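Long-range contact in uncharacterized protein (Bacteroides ovatus, PDB 3P02), which is of unknown function but pairs an N-terminal domain of the E-set clan with a larger all-beta C-terminal domain: residues L85-P93 with A105-L113. Residues are numbered along the deposited sequence; the frame is centred on the assembly and turned at random.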
loop_
_atom_site.group_PDB
_atom_site.type_symbol
_atom_site.label_atom_id
_atom_site.label_comp_id
_atom_site.label_asym_id
_atom_site.label_seq_id
_atom_site.Cartn_x
_atom_site.Cartn_y
_atom_site.Cartn_z
ATOM N N LEU A 85 -8.585 -7.862 -6.447
ATOM C CA LEU A 85 -9.330 -7.209 -5.386
ATOM C C LEU A 85 -10.792 -7.721 -5.387
ATOM O O LEU A 85 -11.479 -7.588 -6.412
ATOM C CB LEU A 85 -9.296 -5.679 -5.611
ATOM C CG LEU A 85 -10.040 -4.852 -4.552
ATOM C CD1 LEU A 85 -9.347 -4.973 -3.189
ATOM C CD2 LEU A 85 -10.110 -3.378 -4.959
ATOM N N PRO A 86 -11.293 -8.334 -4.283
ATOM C CA PRO A 86 -12.696 -8.796 -4.284
ATOM C C PRO A 86 -13.687 -7.649 -4.513
ATOM O O PRO A 86 -13.455 -6.486 -4.123
ATOM C CB PRO A 86 -12.875 -9.428 -2.896
ATOM C CG PRO A 86 -11.461 -9.847 -2.526
ATOM C CD PRO A 86 -10.613 -8.692 -3.022
ATOM N N GLN A 87 -14.812 -8.011 -5.148
ATOM C CA GLN A 87 -15.855 -7.112 -5.611
ATOM C C GLN A 87 -16.525 -6.300 -4.474
ATOM O O GLN A 87 -16.997 -5.183 -4.709
ATOM C CB GLN A 87 -16.865 -7.931 -6.466
ATOM C CG GLN A 87 -18.318 -7.798 -6.183
ATOM C CD GLN A 87 -19.040 -7.868 -7.499
ATOM O OE1 GLN A 87 -19.039 -6.901 -8.257
ATOM N NE2 GLN A 87 -19.582 -9.040 -7.843
ATOM N N LYS A 88 -16.512 -6.814 -3.246
ATOM C CA LYS A 88 -17.102 -6.056 -2.144
ATOM C C LYS A 88 -16.316 -4.773 -1.831
ATOM O O LYS A 88 -16.873 -3.849 -1.240
ATOM C CB LYS A 88 -17.236 -6.922 -0.891
ATOM C CG LYS A 88 -15.919 -7.417 -0.297
ATOM C CD LYS A 88 -16.239 -8.115 1.028
ATOM C CE LYS A 88 -15.019 -8.400 1.837
ATOM N NZ LYS A 88 -15.383 -8.778 3.232
ATOM N N TYR A 89 -15.067 -4.677 -2.320
ATOM C CA TYR A 89 -14.240 -3.506 -2.044
ATOM C C TYR A 89 -14.333 -2.389 -3.073
ATOM O O TYR A 89 -13.725 -1.324 -2.848
ATOM C CB TYR A 89 -12.785 -3.920 -1.924
ATOM C CG TYR A 89 -12.549 -4.836 -0.751
ATOM C CD1 TYR A 89 -12.647 -4.366 0.553
ATOM C CD2 TYR A 89 -12.224 -6.176 -0.943
ATOM C CE1 TYR A 89 -12.432 -5.208 1.642
ATOM C CE2 TYR A 89 -11.992 -7.023 0.135
ATOM C CZ TYR A 89 -12.104 -6.533 1.429
ATOM O OH TYR A 89 -11.877 -7.336 2.523
ATOM N N TYR A 90 -15.095 -2.573 -4.170
ATOM C CA TYR A 90 -15.148 -1.483 -5.127
ATOM C C TYR A 90 -16.454 -1.470 -5.884
ATOM O O TYR A 90 -17.203 -2.457 -5.896
ATOM C CB TYR A 90 -13.958 -1.586 -6.152
ATOM C CG TYR A 90 -14.020 -2.829 -7.020
ATOM C CD1 TYR A 90 -14.830 -2.873 -8.162
ATOM C CD2 TYR A 90 -13.362 -3.996 -6.643
ATOM C CE1 TYR A 90 -14.953 -4.044 -8.917
ATOM C CE2 TYR A 90 -13.469 -5.165 -7.398
ATOM C CZ TYR A 90 -14.273 -5.187 -8.528
ATOM O OH TYR A 90 -14.401 -6.349 -9.241
ATOM N N SER A 91 -16.689 -0.349 -6.578
ATOM C CA SER A 91 -17.799 -0.231 -7.517
ATOM C C SER A 91 -17.441 0.749 -8.616
ATOM O O SER A 91 -16.771 1.755 -8.387
ATOM C CB SER A 91 -19.107 0.154 -6.836
ATOM O OG SER A 91 -19.138 1.518 -6.460
ATOM N N PHE A 92 -17.872 0.430 -9.827
ATOM C CA PHE A 92 -17.634 1.323 -10.957
ATOM C C PHE A 92 -18.735 1.106 -11.986
ATOM O O PHE A 92 -19.227 -0.015 -12.112
ATOM C CB PHE A 92 -16.224 1.166 -11.564
ATOM C CG PHE A 92 -15.927 -0.167 -12.201
ATOM C CD1 PHE A 92 -16.326 -0.438 -13.508
ATOM C CD2 PHE A 92 -15.216 -1.140 -11.516
ATOM C CE1 PHE A 92 -16.025 -1.663 -14.108
ATOM C CE2 PHE A 92 -14.934 -2.372 -12.114
ATOM C CZ PHE A 92 -15.339 -2.630 -13.403
ATOM N N PRO A 93 -19.145 2.139 -12.734
ATOM C CA PRO A 93 -20.200 1.917 -13.740
ATOM C C PRO A 93 -19.671 1.050 -14.889
ATOM O O PRO A 93 -18.515 1.212 -15.318
ATOM C CB PRO A 93 -20.568 3.329 -14.197
ATOM C CG PRO A 93 -19.348 4.139 -13.927
ATOM C CD PRO A 93 -18.720 3.557 -12.686
ATOM N N ALA A 105 -12.845 11.295 -21.038
ATOM C CA ALA A 105 -13.868 10.844 -20.101
ATOM C C ALA A 105 -13.193 10.353 -18.839
ATOM O O ALA A 105 -11.965 10.259 -18.792
ATOM C CB ALA A 105 -14.718 9.738 -20.719
ATOM N N LEU A 106 -13.987 10.100 -17.796
ATOM C CA LEU A 106 -13.466 9.596 -16.531
ATOM C C LEU A 106 -14.269 8.414 -16.057
ATOM O O LEU A 106 -15.496 8.436 -16.125
ATOM C CB LEU A 106 -13.527 10.699 -15.469
ATOM C CG LEU A 106 -12.465 11.798 -15.594
ATOM C CD1 LEU A 106 -12.772 12.890 -14.631
ATOM C CD2 LEU A 106 -11.044 11.254 -15.325
ATOM N N LEU A 107 -13.575 7.390 -15.589
ATOM C CA LEU A 107 -14.217 6.246 -14.992
ATOM C C LEU A 107 -14.068 6.394 -13.489
ATOM O O LEU A 107 -12.952 6.246 -12.988
ATOM C CB LEU A 107 -13.647 4.906 -15.479
ATOM C CG LEU A 107 -14.264 3.646 -14.807
ATOM C CD1 LEU A 107 -15.757 3.532 -15.092
ATOM C CD2 LEU A 107 -13.553 2.397 -15.267
ATOM N N PRO A 108 -15.140 6.741 -12.767
ATOM C CA PRO A 108 -14.994 6.864 -11.303
ATOM C C PRO A 108 -15.109 5.496 -10.641
ATOM O O PRO A 108 -16.110 4.784 -10.819
ATOM C CB PRO A 108 -16.112 7.821 -10.890
ATOM C CG PRO A 108 -17.133 7.799 -12.069
ATOM C CD PRO A 108 -16.525 7.022 -13.219
ATOM N N ILE A 109 -14.059 5.119 -9.892
ATOM C CA ILE A 109 -14.042 3.857 -9.161
ATOM C C ILE A 109 -14.126 4.168 -7.679
ATOM O O ILE A 109 -13.190 4.756 -7.131
ATOM C CB ILE A 109 -12.808 2.980 -9.481
ATOM C CG1 ILE A 109 -12.696 2.736 -11.012
ATOM C CG2 ILE A 109 -12.892 1.647 -8.707
ATOM C CD1 ILE A 109 -11.400 2.955 -11.573
ATOM N N GLU A 110 -15.229 3.747 -7.031
ATOM C CA GLU A 110 -15.394 3.972 -5.600
ATOM C C GLU A 110 -14.794 2.816 -4.837
ATOM O O GLU A 110 -15.279 1.692 -4.945
ATOM C CB GLU A 110 -16.870 4.147 -5.239
ATOM C CG GLU A 110 -17.455 5.441 -5.804
ATOM C CD GLU A 110 -18.899 5.755 -5.450
ATOM O OE1 GLU A 110 -19.559 4.907 -4.805
ATOM O OE2 GLU A 110 -19.371 6.858 -5.816
ATOM N N PHE A 111 -13.699 3.064 -4.138
ATOM C CA PHE A 111 -13.092 2.043 -3.290
ATOM C C PHE A 111 -13.671 2.139 -1.882
ATOM O O PHE A 111 -13.810 3.258 -1.354
ATOM C CB PHE A 111 -11.576 2.242 -3.228
ATOM C CG PHE A 111 -10.902 1.871 -4.533
ATOM C CD1 PHE A 111 -10.660 0.537 -4.850
ATOM C CD2 PHE A 111 -10.569 2.846 -5.466
ATOM C CE1 PHE A 111 -10.006 0.188 -6.031
ATOM C CE2 PHE A 111 -9.937 2.494 -6.664
ATOM C CZ PHE A 111 -9.677 1.165 -6.943
ATOM N N SER A 112 -13.979 0.981 -1.275
ATOM C CA SER A 112 -14.489 0.874 0.102
ATOM C C SER A 112 -13.685 -0.228 0.740
ATOM O O SER A 112 -13.996 -1.404 0.561
ATOM C CB SER A 112 -15.987 0.575 0.095
ATOM O OG SER A 112 -16.706 1.649 -0.488
ATOM N N LEU A 113 -12.547 0.139 1.373
ATOM C CA LEU A 113 -11.581 -0.862 1.824
ATOM C C LEU A 113 -11.546 -1.222 3.296
ATOM O O LEU A 113 -10.583 -1.876 3.712
ATOM C CB LEU A 113 -10.178 -0.381 1.398
ATOM C CG LEU A 113 -10.051 0.112 -0.082
ATOM C CD1 LEU A 113 -8.629 0.496 -0.388
ATOM C CD2 LEU A 113 -10.501 -0.982 -1.089
HETATM O O HOH W 1 -19.448 2.695 -3.492
#
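Tyr90 and Phe111, a non-hydrogen-bonded antiparallel pair, set their side chains on one face of the sheet, but the Tyr90 ring leads away and its CB is what nears Phe111 CD1, at 4.1 Å. One step on, Ser91 and Glu110 form the hydrogen-bonded pair, N to O both ways; a third bond, Ser112 N to Tyr89 O at 2.8 Å, is almost straight at hydrogen, yet its donor sits above the carbonyl plane. On the inner side, Leu85 brings CD2 to the edge of the Phe111 ring, 3.7 Å from CE1, while Ile109 CG2 lies over one face of that ring, toward its rim. Phe92, with CG between backbone N and carbonyl carbon (chi1 65°), carries its ring away from segment 105-113 and leaves CB to touch Ile109 CG1 at 3.9 Å. Tyr89 instead turns a ring edge to Ser112 O, 3.3 Å from CD1. On the face carrying the exposed Ser91 and Glu110, a water donates to Glu110 OE1 and also bonds Ser91 OG. Pro93 runs past Leu107, CD to CD1 3.8 Å, and crosses Pro108 at about a right angle; an alanine here would probably leave Leu107 CD1 and the Pro108 ring with less to pack against. Strand 90-91 is the short edge strand of a four-stranded antiparallel sheet whose inner face, through Tyr90 and Ile109 and continued by Phe92, packs on strands 55-61, 122-130 and 146-154, a two-sheet beta-sandwich arrangement consistent with the immunoglobulin-like E-set fold.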